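PDB 3GIQ: N-acyl-D-glutamate deacylase from Bordetella bronchiseptica, which probably hydrolyses N-acyl-D-glutamates to free D-glutamate and a carboxylate, using a zinc-dependent amidohydrolase active site. Local coordinates for residues 280-285 / 374-379; 286-291 / 340-345; 360-365 / 379-384; 385-390 / 437-442. All coordinates share one frame; numbering follows the deposited sequence.

Interaction 1. Residues 280-285 / 374-379; sequences DIYPYP and HPRLWG. With G01 (N-[(R)-hydroxy(methyl)phosphoryl]-D-glutamic acid), chain C.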
# COMPACT_ATOMS: atom_id res chain seq x y z
N ASP A 280 7.10 5.61 0.02
CA ASP A 280 5.91 5.64 0.86
C ASP A 280 6.24 5.13 2.25
O ASP A 280 7.26 4.46 2.45
CB ASP A 280 4.77 4.82 0.24
CG ASP A 280 5.16 3.38 -0.07
OD1 ASP A 280 5.29 2.57 0.88
OD2 ASP A 280 5.35 3.06 -1.26
N ILE A 281 5.40 5.49 3.20
CA ILE A 281 5.56 5.06 4.58
C ILE A 281 4.20 4.89 5.22
O ILE A 281 3.19 5.36 4.68
CB ILE A 281 6.34 6.12 5.45
CG1 ILE A 281 5.60 7.47 5.45
CG2 ILE A 281 7.74 6.32 4.91
CD1 ILE A 281 4.49 7.60 6.51
N TYR A 282 4.17 4.18 6.34
CA TYR A 282 2.97 4.03 7.14
C TYR A 282 3.44 4.80 8.38
O TYR A 282 4.61 4.74 8.74
CB TYR A 282 2.63 2.56 7.43
CG TYR A 282 3.80 1.69 7.79
CD1 TYR A 282 4.30 1.66 9.10
CD2 TYR A 282 4.40 0.87 6.84
CE1 TYR A 282 5.35 0.82 9.44
CE2 TYR A 282 5.46 0.03 7.17
CZ TYR A 282 5.93 0.01 8.47
OH TYR A 282 6.97 -0.82 8.81
N PRO A 283 2.53 5.54 9.03
CA PRO A 283 2.86 6.34 10.21
C PRO A 283 3.06 5.64 11.56
O PRO A 283 2.42 6.01 12.54
CB PRO A 283 1.72 7.35 10.25
CG PRO A 283 0.55 6.50 9.83
CD PRO A 283 1.11 5.68 8.67
N TYR A 284 3.96 4.66 11.61
CA TYR A 284 4.23 3.92 12.84
C TYR A 284 5.70 3.51 12.92
O TYR A 284 6.35 3.30 11.89
CB TYR A 284 3.38 2.66 12.90
CG TYR A 284 1.89 2.88 12.76
CD1 TYR A 284 1.06 2.92 13.89
CD2 TYR A 284 1.30 3.02 11.51
CE1 TYR A 284 -0.33 3.07 13.75
CE2 TYR A 284 -0.07 3.18 11.36
CZ TYR A 284 -0.88 3.20 12.48
OH TYR A 284 -2.24 3.33 12.31
N PRO A 285 6.24 3.39 14.15
CA PRO A 285 7.63 3.00 14.39
C PRO A 285 7.83 1.50 14.56
O PRO A 285 8.87 1.05 15.03
CB PRO A 285 7.97 3.77 15.66
CG PRO A 285 6.70 3.63 16.44
CD PRO A 285 5.61 3.87 15.40
N HIS A 374 -1.23 -5.41 12.79
CA HIS A 374 -0.60 -4.16 13.15
C HIS A 374 -1.74 -3.17 12.87
O HIS A 374 -2.41 -3.27 11.85
CB HIS A 374 0.59 -3.93 12.23
CG HIS A 374 1.27 -2.61 12.42
ND1 HIS A 374 2.64 -2.50 12.53
CD2 HIS A 374 0.78 -1.35 12.49
CE1 HIS A 374 2.96 -1.22 12.65
NE2 HIS A 374 1.85 -0.51 12.64
N PRO A 375 -1.98 -2.21 13.78
CA PRO A 375 -3.06 -1.22 13.62
C PRO A 375 -3.06 -0.39 12.34
O PRO A 375 -4.07 0.21 11.99
CB PRO A 375 -2.93 -0.36 14.87
CG PRO A 375 -1.46 -0.44 15.18
CD PRO A 375 -1.19 -1.91 14.99
N ARG A 376 -1.93 -0.35 11.64
CA ARG A 376 -1.83 0.41 10.39
C ARG A 376 -2.89 -0.07 9.40
O ARG A 376 -3.26 0.66 8.48
CB ARG A 376 -0.44 0.26 9.78
CG ARG A 376 -0.12 -1.15 9.30
CD ARG A 376 1.36 -1.31 9.04
NE ARG A 376 1.68 -2.60 8.44
CZ ARG A 376 2.91 -3.10 8.37
NH1 ARG A 376 3.94 -2.41 8.86
NH2 ARG A 376 3.12 -4.27 7.79
N LEU A 377 -3.36 -1.30 9.59
CA LEU A 377 -4.38 -1.87 8.72
C LEU A 377 -5.64 -1.01 8.72
O LEU A 377 -6.28 -0.82 7.69
CB LEU A 377 -4.73 -3.28 9.19
CG LEU A 377 -5.85 -4.03 8.45
CD1 LEU A 377 -5.45 -4.28 7.01
CD2 LEU A 377 -6.13 -5.34 9.16
N TRP A 378 -5.98 -0.48 9.90
CA TRP A 378 -7.17 0.33 10.06
C TRP A 378 -6.97 1.83 10.31
O TRP A 378 -7.91 2.61 10.15
CB TRP A 378 -8.03 -0.21 11.21
CG TRP A 378 -8.78 -1.48 10.91
CD1 TRP A 378 -8.29 -2.76 10.90
CD2 TRP A 378 -10.17 -1.59 10.59
NE1 TRP A 378 -9.29 -3.65 10.59
CE2 TRP A 378 -10.46 -2.96 10.39
CE3 TRP A 378 -11.21 -0.65 10.44
CZ2 TRP A 378 -11.74 -3.42 10.06
CZ3 TRP A 378 -12.48 -1.11 10.11
CH2 TRP A 378 -12.73 -2.48 9.93
N GLY A 379 -5.77 2.24 10.70
CA GLY A 379 -5.60 3.65 11.01
C GLY A 379 -4.55 4.50 10.31
O GLY A 379 -4.37 5.65 10.68
CD G01 C . 10.82 -5.70 8.29
CG G01 C . 9.92 -4.81 7.43
CB G01 C . 8.60 -5.53 7.12
CA G01 C . 7.51 -4.81 6.29
C G01 C . 7.03 -3.56 7.07
C6 G01 C . 4.95 -7.50 4.46
P G01 C . 6.05 -6.10 4.40
OPA G01 C . 5.26 -4.91 3.70
OPB G01 C . 7.27 -6.45 3.62
N G01 C . 6.33 -5.65 5.94
O G01 C . 6.12 -3.68 7.91
OXT G01 C . 7.61 -2.49 6.80
OE1 G01 C . 10.51 -5.81 9.50
OE2 G01 C . 11.77 -6.26 7.71
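The His-374 ring turns its edge onto a face of Tyr-284, the two planes 88° apart and their centroids 4.9 Å from each other, a nearly ideal T-shaped pair. Tyr-282 stands oblique to the same imidazole and completes a small aromatic cluster. At Pro-375 the contact becomes plain van der Waals packing, Pro-375 CG lying 4.0 Å from Tyr-284 CE1. Arg-376, in the first turn of the helix, works on both tyrosines. Arg-376 CB presses against one ring, 3.3 Å from Tyr-284 CE2, while the rest of the side chain runs extended from CG to NE and crosses the face of Tyr-282. Both CD and the guanidinium lie over that ring, a CH-pi contact followed by a cation-pi contact, with Arg-376 CZ 4.4 Å from the centroid of the Tyr-282 ring and 18° off its normal. The setting is the mouth of the amidohydrolase TIM barrel: 280-285 leaves the end of strand 277-281, turns through an inverse gamma turn centred on Pro-283, and meets the beginning of helix 376-391 above the active site. Tyr-282 and Arg-376 share the alpha-carboxylate of the bound phosphonamidate G01. Arg-376 NH1 donates to G01 O at 2.7 Å, with a weaker second bond from NH2 to that oxygen, and Tyr-282 OH gives its proton to G01 OXT at 2.7 Å. Tyr-282 CG sits between its own N and carbonyl carbon (chi1 42°), which swings the phenol out to the ligand. Further along, the chain passes the hydroxyl end of Tyr-284, with Tyr-284 OH 3.3 Å from Gly-379 C.

Interaction 2. Residues 286-291 / 340-345; sequences GSSTIL and GAIYFA. With G01 (N-[(R)-hydroxy(methyl)phosphoryl]-D-glutamic acid), chain C.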
# COMPACT_ATOMS: atom_id res chain seq x y z
N GLY A 286 6.82 0.73 14.19
CA GLY A 286 6.92 -0.72 14.28
C GLY A 286 6.55 -1.32 12.94
O GLY A 286 5.62 -0.84 12.30
N SER A 287 7.28 -2.33 12.49
CA SER A 287 6.97 -2.96 11.21
C SER A 287 6.19 -4.24 11.48
O SER A 287 5.89 -4.57 12.63
CB SER A 287 8.26 -3.30 10.46
OG SER A 287 9.02 -4.29 11.14
N SER A 288 5.83 -4.96 10.42
CA SER A 288 5.10 -6.21 10.57
C SER A 288 5.21 -7.07 9.32
O SER A 288 4.95 -6.61 8.21
CB SER A 288 3.63 -5.94 10.88
OG SER A 288 2.93 -7.15 11.13
N THR A 289 5.61 -8.32 9.51
CA THR A 289 5.76 -9.26 8.42
C THR A 289 5.84 -10.65 9.04
O THR A 289 5.34 -10.86 10.15
CB THR A 289 7.03 -8.95 7.59
OG1 THR A 289 7.08 -9.82 6.45
CG2 THR A 289 8.29 -9.14 8.43
N ILE A 290 6.46 -11.59 8.34
CA ILE A 290 6.60 -12.94 8.87
C ILE A 290 7.51 -12.94 10.10
O ILE A 290 8.33 -12.03 10.26
CB ILE A 290 7.20 -13.90 7.81
CG1 ILE A 290 8.56 -13.37 7.34
CG2 ILE A 290 6.25 -14.04 6.63
CD1 ILE A 290 9.29 -14.30 6.40
N LEU A 291 7.35 -13.93 10.98
CA LEU A 291 8.20 -14.03 12.16
C LEU A 291 9.55 -14.56 11.70
O LEU A 291 9.63 -15.59 11.03
CB LEU A 291 7.59 -14.99 13.20
CG LEU A 291 8.47 -15.31 14.43
CD1 LEU A 291 8.80 -14.02 15.18
CD2 LEU A 291 7.73 -16.28 15.35
N GLY A 340 3.60 -14.73 12.14
CA GLY A 340 3.86 -13.36 11.77
C GLY A 340 4.12 -12.56 13.03
O GLY A 340 3.79 -13.00 14.13
N ALA A 341 4.72 -11.37 12.88
CA ALA A 341 5.01 -10.56 14.05
C ALA A 341 5.12 -9.07 13.76
O ALA A 341 5.15 -8.64 12.60
CB ALA A 341 6.29 -11.04 14.71
N ILE A 342 5.20 -8.30 14.83
CA ILE A 342 5.36 -6.85 14.76
C ILE A 342 6.73 -6.58 15.40
O ILE A 342 7.05 -7.15 16.44
CB ILE A 342 4.27 -6.11 15.56
CG1 ILE A 342 2.92 -6.28 14.87
CG2 ILE A 342 4.63 -4.64 15.72
CD1 ILE A 342 1.73 -5.83 15.70
N TYR A 343 7.51 -5.72 14.77
CA TYR A 343 8.86 -5.39 15.24
C TYR A 343 8.98 -3.89 15.52
O TYR A 343 8.92 -3.08 14.60
CB TYR A 343 9.88 -5.79 14.16
CG TYR A 343 9.79 -7.23 13.72
CD1 TYR A 343 10.44 -8.24 14.42
CD2 TYR A 343 9.06 -7.59 12.57
CE1 TYR A 343 10.38 -9.58 14.00
CE2 TYR A 343 8.99 -8.92 12.14
CZ TYR A 343 9.66 -9.91 12.86
OH TYR A 343 9.64 -11.22 12.43
N PHE A 344 9.16 -3.53 16.79
CA PHE A 344 9.30 -2.13 17.17
C PHE A 344 10.79 -1.79 17.07
O PHE A 344 11.54 -1.94 18.03
CB PHE A 344 8.77 -1.94 18.59
CG PHE A 344 7.32 -2.32 18.74
CD1 PHE A 344 6.32 -1.47 18.27
CD2 PHE A 344 6.96 -3.54 19.29
CE1 PHE A 344 4.98 -1.84 18.35
CE2 PHE A 344 5.62 -3.92 19.37
CZ PHE A 344 4.63 -3.06 18.90
N ALA A 345 11.20 -1.31 15.90
CA ALA A 345 12.61 -1.02 15.67
C ALA A 345 12.93 0.29 14.97
O ALA A 345 14.07 0.50 14.55
CB ALA A 345 13.24 -2.18 14.90
CD G01 C . 10.82 -5.70 8.29
CG G01 C . 9.92 -4.81 7.43
CB G01 C . 8.60 -5.53 7.12
CA G01 C . 7.51 -4.81 6.29
C G01 C . 7.03 -3.56 7.07
C6 G01 C . 4.95 -7.50 4.46
P G01 C . 6.05 -6.10 4.40
OPA G01 C . 5.26 -4.91 3.70
OPB G01 C . 7.27 -6.45 3.62
N G01 C . 6.33 -5.65 5.94
O G01 C . 6.12 -3.68 7.91
OXT G01 C . 7.61 -2.49 6.80
OE1 G01 C . 10.51 -5.81 9.50
OE2 G01 C . 11.77 -6.26 7.71
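Ser-287 and Tyr-343 are a hydrogen-bonded pair in an antiparallel sheet, in which strand 339-344 lies between 286-290 and 303-307 beside the substrate pocket. Ser-287 N reaches Tyr-343 O at 2.8 Å, and Tyr-343 N returns the bond to Ser-287 O. Thr-289 and Ala-341 form the next such pair, with Ala-341 N to Thr-289 O at 2.8 Å and nearly straight (166°). Between them Ser-288 faces Ile-342 in a non-hydrogen-bonded pair. This buried middle also holds the bound ligand G01. Ser-288 N donates to its alpha-carboxylate O and Ser-288 O accepts from its phosphonamidate N. Ser-287 OG, between its own N and carbonyl carbon (chi1 66°), donates to G01 OE1 of the side-chain carboxylate at 2.7 Å. Thr-289 turns its hydroxyl to Tyr-190, and its CG2 packs on Tyr-343 CE2. Toward the partly exposed Ile-290 and Leu-291, strand bonding gives way to side-chain packing, Leu-291 CD1 meeting Ala-341 CB at 3.9 Å. The loose end is the other one, where partly exposed Phe-344 merely brushes Gly-286. The Tyr-343 side chain runs along the strands, from Ser-287 to Ile-290, and Tyr-343 OH donates in the carbonyl plane, on a lone pair, to Ile-290 O at 2.7 Å.

Interaction 3. Residues 360-365 / 379-384; sequences CMVGSD and GSFTRV. With G01 (N-[(R)-hydroxy(methyl)phosphoryl]-D-glutamic acid), chain C.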
# COMPACT_ATOMS: atom_id res chain seq x y z
N CYS A 360 7.11 11.46 -0.90
CA CYS A 360 6.60 10.40 -0.04
C CYS A 360 5.07 10.33 -0.01
O CYS A 360 4.39 11.31 0.30
CB CYS A 360 7.13 10.55 1.38
SG CYS A 360 6.94 9.04 2.37
N MET A 361 4.56 9.16 -0.33
CA MET A 361 3.12 8.89 -0.35
C MET A 361 2.81 8.08 0.89
O MET A 361 3.71 7.70 1.64
CB MET A 361 2.76 8.07 -1.60
CG MET A 361 3.24 8.67 -2.91
SD MET A 361 3.10 7.52 -4.29
CE MET A 361 4.48 6.43 -3.96
N VAL A 362 1.53 7.81 1.12
CA VAL A 362 1.13 7.02 2.27
C VAL A 362 0.73 5.61 1.83
O VAL A 362 -0.08 5.45 0.91
CB VAL A 362 -0.06 7.65 3.02
CG1 VAL A 362 -0.43 6.80 4.23
CG2 VAL A 362 0.29 9.06 3.47
N GLY A 363 1.33 4.61 2.46
CA GLY A 363 1.02 3.22 2.16
C GLY A 363 0.74 2.55 3.49
O GLY A 363 1.63 2.44 4.32
N SER A 364 -0.49 2.09 3.68
CA SER A 364 -0.87 1.47 4.95
C SER A 364 -0.12 0.19 5.28
O SER A 364 0.20 -0.06 6.44
CB SER A 364 -2.37 1.18 4.97
OG SER A 364 -2.69 0.03 4.21
N ASP A 365 0.15 -0.62 4.26
CA ASP A 365 0.84 -1.90 4.41
C ASP A 365 0.06 -2.80 5.37
O ASP A 365 0.63 -3.58 6.13
CB ASP A 365 2.27 -1.69 4.93
CG ASP A 365 3.17 -2.87 4.62
OD1 ASP A 365 2.72 -3.81 3.93
OD2 ASP A 365 4.34 -2.86 5.06
N GLY A 379 -5.77 2.24 10.70
CA GLY A 379 -5.60 3.65 11.01
C GLY A 379 -4.55 4.50 10.31
O GLY A 379 -4.37 5.65 10.68
N SER A 380 -3.87 3.95 9.31
CA SER A 380 -2.82 4.71 8.62
C SER A 380 -3.17 6.10 8.11
O SER A 380 -2.55 7.09 8.51
CB SER A 380 -2.25 3.89 7.46
OG SER A 380 -1.49 2.79 7.94
N PHE A 381 -4.15 6.21 7.21
CA PHE A 381 -4.48 7.51 6.64
C PHE A 381 -5.05 8.52 7.62
O PHE A 381 -4.73 9.70 7.54
CB PHE A 381 -5.41 7.32 5.44
CG PHE A 381 -4.71 6.78 4.23
CD1 PHE A 381 -4.30 7.63 3.21
CD2 PHE A 381 -4.37 5.43 4.15
CE1 PHE A 381 -3.57 7.15 2.12
CE2 PHE A 381 -3.64 4.93 3.07
CZ PHE A 381 -3.24 5.80 2.06
N THR A 382 -5.89 8.06 8.54
CA THR A 382 -6.47 8.97 9.52
C THR A 382 -5.44 9.35 10.58
O THR A 382 -5.56 10.40 11.23
CB THR A 382 -7.70 8.34 10.18
OG1 THR A 382 -7.40 6.98 10.55
CG2 THR A 382 -8.89 8.35 9.22
N ARG A 383 -4.43 8.51 10.77
CA ARG A 383 -3.38 8.83 11.74
C ARG A 383 -2.54 9.94 11.12
O ARG A 383 -2.05 10.82 11.82
CB ARG A 383 -2.51 7.61 12.04
CG ARG A 383 -1.47 7.86 13.12
CD ARG A 383 -0.82 6.56 13.59
NE ARG A 383 0.09 6.79 14.71
CZ ARG A 383 -0.30 7.16 15.93
NH1 ARG A 383 -1.58 7.33 16.21
NH2 ARG A 383 0.61 7.36 16.88
N VAL A 384 -2.36 9.89 9.80
CA VAL A 384 -1.59 10.94 9.15
C VAL A 384 -2.36 12.26 9.26
O VAL A 384 -1.80 13.29 9.63
CB VAL A 384 -1.35 10.63 7.65
CG1 VAL A 384 -0.75 11.86 6.96
CG2 VAL A 384 -0.40 9.43 7.51
CD G01 C . 10.82 -5.70 8.29
CG G01 C . 9.92 -4.81 7.43
CB G01 C . 8.60 -5.53 7.12
CA G01 C . 7.51 -4.81 6.29
C G01 C . 7.03 -3.56 7.07
C6 G01 C . 4.95 -7.50 4.46
P G01 C . 6.05 -6.10 4.40
OPA G01 C . 5.26 -4.91 3.70
OPB G01 C . 7.27 -6.45 3.62
N G01 C . 6.33 -5.65 5.94
O G01 C . 6.12 -3.68 7.91
OXT G01 C . 7.61 -2.49 6.80
OE1 G01 C . 10.51 -5.81 9.50
OE2 G01 C . 11.77 -6.26 7.71
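Val-362 puts its CG1 methyl squarely over the centre of the Phe-381 ring, 3.7 Å from the centroid and 13° off the normal, a clean CH-pi contact. The valine holds CG1 opposite its backbone N (chi1 -179°), which points this branch at the ring and turns CG2 toward the helix, tip to tip with Val-384 CG2 at 4.1 Å from Val-362 CG2. Phe-381 has its CG opposite the carbonyl carbon (chi1 -73°), so that the ring leans back from the helix toward the strand, and Phe-381 CZ comes to 3.4 Å from Val-362 O. The two side chains run antiparallel alongside each other, and Met-404 of helix 397-404 packs against both Phe-381 and Val-384. Nearer the active site the packing is between serines: Ser-380 OG lies 3.3 Å from Ser-364 CA, yet neither hydroxyl is spent on the other. Ser-380 OG bonds to Arg-376 O one turn earlier, and Ser-364 OG to Asp-64. In the TIM barrel of the amidohydrolases this joins the eighth strand, 360-362, to the helix that follows it. The strand leads directly to Asp-365, and Asp-365 OD2 lies 2.6 Å from the phosphoryl oxygen OPA of the ligand G01, where this family usually carries an essential aspartate. With both hydroxyls bonded elsewhere the contact is mainly apolar, and the fit of strand to helix depends on shape rather than on polar bonds between them.

Interaction 4. Residues 385-390 / 437-442; sequences LGRYVR and ADRATW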
# COMPACT_ATOMS: atom_id res chain seq x y z
N LEU A 385 -3.66 12.22 8.96
CA LEU A 385 -4.48 13.43 9.03
C LEU A 385 -4.62 14.00 10.44
O LEU A 385 -4.52 15.21 10.64
CB LEU A 385 -5.88 13.16 8.47
CG LEU A 385 -5.94 12.75 6.99
CD1 LEU A 385 -7.39 12.52 6.59
CD2 LEU A 385 -5.32 13.84 6.14
N GLY A 386 -4.85 13.12 11.41
CA GLY A 386 -5.02 13.58 12.77
C GLY A 386 -3.76 13.81 13.58
O GLY A 386 -3.64 14.84 14.25
N ARG A 387 -2.81 12.89 13.50
CA ARG A 387 -1.58 13.01 14.28
C ARG A 387 -0.44 13.74 13.57
O ARG A 387 0.19 14.61 14.16
CB ARG A 387 -1.10 11.62 14.71
CG ARG A 387 -2.22 10.65 15.08
CD ARG A 387 -3.10 11.16 16.22
NE ARG A 387 -4.15 10.20 16.53
CZ ARG A 387 -5.01 10.31 17.54
NH1 ARG A 387 -4.94 11.35 18.36
NH2 ARG A 387 -5.93 9.37 17.73
N TYR A 388 -0.16 13.39 12.32
CA TYR A 388 0.92 14.04 11.60
C TYR A 388 0.57 15.46 11.16
O TYR A 388 1.40 16.36 11.23
CB TYR A 388 1.34 13.20 10.39
CG TYR A 388 2.20 11.99 10.72
CD1 TYR A 388 2.23 11.47 12.02
CD2 TYR A 388 2.96 11.37 9.74
CE1 TYR A 388 3.02 10.35 12.32
CE2 TYR A 388 3.74 10.25 10.03
CZ TYR A 388 3.77 9.74 11.32
OH TYR A 388 4.54 8.64 11.60
N VAL A 389 -0.66 15.66 10.70
CA VAL A 389 -1.06 16.99 10.25
C VAL A 389 -1.60 17.88 11.37
O VAL A 389 -0.99 18.90 11.70
CB VAL A 389 -2.11 16.91 9.12
CG1 VAL A 389 -2.61 18.29 8.77
CG2 VAL A 389 -1.48 16.25 7.89
N ARG A 390 -2.73 17.50 11.97
CA ARG A 390 -3.32 18.33 13.02
C ARG A 390 -2.49 18.45 14.29
O ARG A 390 -2.28 19.56 14.79
CB ARG A 390 -4.72 17.82 13.38
CG ARG A 390 -5.46 18.74 14.35
CD ARG A 390 -6.87 18.25 14.68
NE ARG A 390 -6.85 16.91 15.28
CZ ARG A 390 -7.32 15.82 14.68
NH1 ARG A 390 -7.85 15.89 13.47
NH2 ARG A 390 -7.25 14.65 15.30
N ALA A 437 -9.31 11.07 13.00
CA ALA A 437 -8.23 10.41 13.70
C ALA A 437 -8.38 8.90 13.72
O ALA A 437 -9.49 8.37 13.63
CB ALA A 437 -8.15 10.92 15.13
N ASP A 438 -7.25 8.22 13.84
CA ASP A 438 -7.23 6.76 13.92
C ASP A 438 -7.61 6.39 15.35
O ASP A 438 -7.39 7.17 16.29
CB ASP A 438 -5.82 6.25 13.63
CG ASP A 438 -4.77 6.88 14.54
OD1 ASP A 438 -4.74 8.13 14.64
OD2 ASP A 438 -3.98 6.13 15.16
N ARG A 439 -8.17 5.20 15.53
CA ARG A 439 -8.55 4.70 16.85
C ARG A 439 -7.89 3.34 17.09
O ARG A 439 -7.84 2.86 18.23
CB ARG A 439 -10.07 4.58 16.96
CG ARG A 439 -10.78 5.91 17.17
CD ARG A 439 -10.49 6.47 18.56
NE ARG A 439 -11.11 7.77 18.80
CZ ARG A 439 -10.55 8.94 18.50
NH1 ARG A 439 -9.35 8.98 17.93
NH2 ARG A 439 -11.19 10.07 18.78
N ALA A 440 -7.39 2.73 16.02
CA ALA A 440 -6.74 1.43 16.11
C ALA A 440 -5.46 1.54 16.94
O ALA A 440 -4.63 2.41 16.69
CB ALA A 440 -6.42 0.90 14.71
N THR A 441 -5.31 0.66 17.92
CA THR A 441 -4.13 0.68 18.77
C THR A 441 -3.43 -0.67 18.70
O THR A 441 -3.94 -1.61 18.08
CB THR A 441 -4.50 0.93 20.24
OG1 THR A 441 -5.31 -0.15 20.71
CG2 THR A 441 -5.26 2.24 20.37
N TRP A 442 -2.27 -0.78 19.33
CA TRP A 442 -1.53 -2.03 19.32
C TRP A 442 -2.37 -3.15 19.93
O TRP A 442 -2.39 -4.27 19.43
CB TRP A 442 -0.20 -1.87 20.07
CG TRP A 442 0.66 -0.78 19.50
CD1 TRP A 442 0.89 0.45 20.04
CD2 TRP A 442 1.36 -0.80 18.25
NE1 TRP A 442 1.69 1.20 19.21
CE2 TRP A 442 1.99 0.45 18.10
CE3 TRP A 442 1.52 -1.77 17.24
CZ2 TRP A 442 2.77 0.78 16.98
CZ3 TRP A 442 2.28 -1.45 16.13
CH2 TRP A 442 2.90 -0.18 16.01
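Arg-387 takes hold of Asp-438 through NE and NH2, one on the carboxylate and one on the backbone carbonyl. Arg-387 NE meets Asp-438 OD1 on its syn side at 2.9 Å, nearly straight at 166°, in a hydrogen-bonded salt bridge, and Arg-387 NH2 donates to Asp-438 O at 3.0 Å. A bend at chi2 (-59°) turns the guanidinium from the helix toward Asp-438. Both partners lie near the guanidinium plane, although the carboxylate itself is turned almost perpendicular to it (86°). One face of the same guanidinium rests on Ala-437 CB, 3.8 Å from Arg-387 NH2. Arg-390 reaches that methyl edge-on, Arg-390 NH2 also 3.8 Å from Ala-437 CB. Arg-439 folds back so that Arg-439 NH1 gives a second bond to Asp-438 O, from above the carbonyl plane, 3.1 Å away. The next shell fixes these groups. Arg-387 NH1 has a salt bridge to Glu-391, while Asp-438 OD2 is taken by Arg-383, so that the aspartate is held by two arginines of the same helix and would probably stay ionised. Arg-390 NH1 is bound to the carbonyls of Pro-433 and Val-436. The helix makes a wider pi-type turn here, with Arg-390 N bonded to Leu-385 O. On its other sides, helix 376-391 packs through Leu-385 and Val-389 on helix 397-404 and through Tyr-388 on helix 348-356, while 437-442 belongs to the loop that links strands 428-431 and 452-457.

Overall arrangement
Helix 376-391 runs through three of the contacts. Its beginning serves interaction 1, the next turns interaction 3, and its later part interaction 4, so the chemistry changes along it from aromatic and cation-pi, through apolar, to salt bridges. Interactions 1 and 3 are core, their centres about 6 Å apart, and join through neighbouring barrel strands, Ile-281 O meeting Gly-363 N. Interaction 2, also mainly buried, is a backbone-bonded sheet beside the ligand, touching interaction 1; interactions 1, 2 and 3 all touch the ligand. Interaction 4 is only partly buried, with Arg-439 exposed. Trp-442 nevertheless brings its loop against Phe-344 of interaction 2 and His-374 of interaction 1.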